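Beta-glucosidase (Chaetomella raphigera, PDB 6JXG) probably hydrolyses terminal, non-reducing beta-D-glucosyl residues with release of beta-D-glucose, as a secreted family 3 glycosidase of cellulose breakdown. Local coordinates at residues Ala154-Ile158 against Tyr182-Phe186. Sequence-based numbering, arbitrary orientation.
Sequences AKHFI and YLWPF
Phe186 (chi1 m) pushes the CZ end of its ring against the backbone of the 154-157 part of strand 151-157. Phe186 CZ is 3.6 Å from His156 O and 3.7 Å from Phe157 N. Ala154 O lies at the ring edge, 3.8 Å from Phe186 CE1. Phe157 (chi1 t) turns its ring edge onto the face of Phe186, a T-shaped pair with centroids 5.4 Å apart and planes at 89°. Phe157 CE1 packs 3.6 Å from Leu183 CD1. The peptides before His156 and Ile158 are both cis. Ile158, in the loop just after the strand, has a t,t rotamer; Ile158 CD1 is 4.0 Å from Tyr182 CB and Phe186 CD2. Tyr182 belongs to helix 175-182, Trp184-Phe186 to helix 184-191. Register runs from Ala154-Phe186 (CA-CA 7.1 Å) to Ile158-Tyr182 (7.5 Å). No hydrogen bond joins the segments. Lys155 NZ hydrogen-bonds to Leu107 O, and His156 ND1 to Gly112 O. Helix 184-191 leads to neighbouring parallel strand 196-199, a beta-alpha-beta crossover of the TIM-barrel-like N-terminal domain of glycoside hydrolase family 3.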
loop_
_atom_site.group_PDB
_atom_site.type_symbol
_atom_site.label_atom_id
_atom_site.label_comp_id
_atom_site.label_asym_id
_atom_site.label_seq_id
_atom_site.Cartn_x
_atom_site.Cartn_y
_atom_site.Cartn_z
ATOM N N ALA A 154 -3.771 -5.607 -9.133
ATOM C CA ALA A 154 -3.713 -5.882 -7.726
ATOM C C ALA A 154 -2.821 -7.096 -7.417
ATOM O O ALA A 154 -3.081 -8.236 -7.883
ATOM C CB ALA A 154 -5.115 -6.114 -7.167
ATOM N N LYS A 155 -1.832 -6.897 -6.568
ATOM C CA LYS A 155 -0.836 -7.965 -6.313
ATOM C C LYS A 155 -0.564 -7.997 -4.799
ATOM O O LYS A 155 -0.785 -6.948 -4.118
ATOM C CB LYS A 155 0.431 -7.717 -7.150
ATOM C CG LYS A 155 1.319 -6.552 -6.757
ATOM C CD LYS A 155 2.367 -6.226 -7.836
ATOM C CE LYS A 155 3.400 -5.327 -7.213
ATOM N NZ LYS A 155 4.482 -4.938 -8.129
ATOM N N HIS A 156 -0.055 -9.071 -4.223
ATOM C CA HIS A 156 0.295 -10.363 -4.764
ATOM C C HIS A 156 -0.652 -11.341 -4.059
ATOM O O HIS A 156 -0.729 -11.381 -2.807
ATOM C CB HIS A 156 1.738 -10.727 -4.394
ATOM C CG HIS A 156 2.727 -9.641 -4.674
ATOM N ND1 HIS A 156 2.926 -8.576 -3.817
ATOM C CD2 HIS A 156 3.539 -9.430 -5.734
ATOM C CE1 HIS A 156 3.855 -7.780 -4.326
ATOM N NE2 HIS A 156 4.259 -8.296 -5.471
ATOM N N PHE A 157 -1.463 -12.021 -4.850
ATOM C CA PHE A 157 -2.480 -12.906 -4.346
ATOM C C PHE A 157 -1.864 -14.324 -4.082
ATOM O O PHE A 157 -1.554 -15.029 -5.035
ATOM C CB PHE A 157 -3.611 -13.057 -5.390
ATOM C CG PHE A 157 -4.784 -13.899 -4.887
ATOM C CD1 PHE A 157 -5.744 -13.318 -4.114
ATOM C CD2 PHE A 157 -4.870 -15.298 -5.168
ATOM C CE1 PHE A 157 -6.853 -14.073 -3.628
ATOM C CE2 PHE A 157 -5.951 -16.054 -4.692
ATOM C CZ PHE A 157 -6.927 -15.423 -3.900
ATOM N N ILE A 158 -1.686 -14.773 -2.841
ATOM C CA ILE A 158 -2.066 -14.143 -1.611
ATOM C C ILE A 158 -1.211 -14.841 -0.501
ATOM O O ILE A 158 -0.677 -15.945 -0.709
ATOM C CB ILE A 158 -3.618 -14.339 -1.358
ATOM C CG1 ILE A 158 -4.111 -13.397 -0.251
ATOM C CG2 ILE A 158 -3.928 -15.819 -1.093
ATOM C CD1 ILE A 158 -5.618 -13.159 -0.186
ATOM N N TYR A 182 -7.177 -11.111 4.890
ATOM C CA TYR A 182 -6.281 -11.063 3.738
ATOM C C TYR A 182 -6.993 -10.896 2.375
ATOM O O TYR A 182 -6.548 -10.172 1.519
ATOM C CB TYR A 182 -5.313 -12.310 3.738
ATOM C CG TYR A 182 -4.503 -12.338 5.009
ATOM C CD1 TYR A 182 -3.466 -11.451 5.180
ATOM C CD2 TYR A 182 -4.943 -13.080 6.130
ATOM C CE1 TYR A 182 -2.745 -11.411 6.380
ATOM C CE2 TYR A 182 -4.270 -12.996 7.333
ATOM C CZ TYR A 182 -3.159 -12.165 7.471
ATOM O OH TYR A 182 -2.440 -12.020 8.695
ATOM N N LEU A 183 -8.100 -11.560 2.193
ATOM C CA LEU A 183 -8.924 -11.397 0.967
ATOM C C LEU A 183 -9.623 -10.048 0.802
ATOM O O LEU A 183 -9.847 -9.565 -0.330
ATOM C CB LEU A 183 -9.944 -12.547 0.887
ATOM C CG LEU A 183 -10.656 -12.668 -0.476
ATOM C CD1 LEU A 183 -9.649 -13.033 -1.544
ATOM C CD2 LEU A 183 -11.800 -13.686 -0.356
ATOM N N TRP A 184 -9.954 -9.434 1.936
ATOM C CA TRP A 184 -10.829 -8.302 1.952
ATOM C C TRP A 184 -10.379 -7.141 0.979
ATOM O O TRP A 184 -11.137 -6.664 0.140
ATOM C CB TRP A 184 -10.998 -7.874 3.363
ATOM C CG TRP A 184 -11.852 -6.668 3.566
ATOM C CD1 TRP A 184 -11.626 -5.386 3.159
ATOM C CD2 TRP A 184 -13.112 -6.638 4.300
ATOM N NE1 TRP A 184 -12.665 -4.563 3.572
ATOM C CE2 TRP A 184 -13.600 -5.320 4.245
ATOM C CE3 TRP A 184 -13.829 -7.600 5.004
ATOM C CZ2 TRP A 184 -14.777 -4.933 4.875
ATOM C CZ3 TRP A 184 -15.049 -7.233 5.617
ATOM C CH2 TRP A 184 -15.485 -5.904 5.579
ATOM N N PRO A 185 -9.085 -6.783 0.995
ATOM C CA PRO A 185 -8.689 -5.755 0.018
ATOM C C PRO A 185 -8.708 -6.224 -1.405
ATOM O O PRO A 185 -8.921 -5.394 -2.295
ATOM C CB PRO A 185 -7.285 -5.387 0.391
ATOM C CG PRO A 185 -6.929 -6.245 1.545
ATOM C CD PRO A 185 -8.067 -7.070 2.004
ATOM N N PHE A 186 -8.482 -7.518 -1.650
ATOM C CA PHE A 186 -8.639 -8.008 -3.011
ATOM C C PHE A 186 -10.086 -7.972 -3.464
ATOM O O PHE A 186 -10.398 -7.625 -4.623
ATOM C CB PHE A 186 -8.060 -9.407 -3.190
ATOM C CG PHE A 186 -6.568 -9.428 -3.260
ATOM C CD1 PHE A 186 -5.911 -9.144 -4.450
ATOM C CD2 PHE A 186 -5.819 -9.711 -2.118
ATOM C CE1 PHE A 186 -4.546 -9.183 -4.551
ATOM C CE2 PHE A 186 -4.438 -9.765 -2.208
ATOM C CZ PHE A 186 -3.784 -9.534 -3.460
#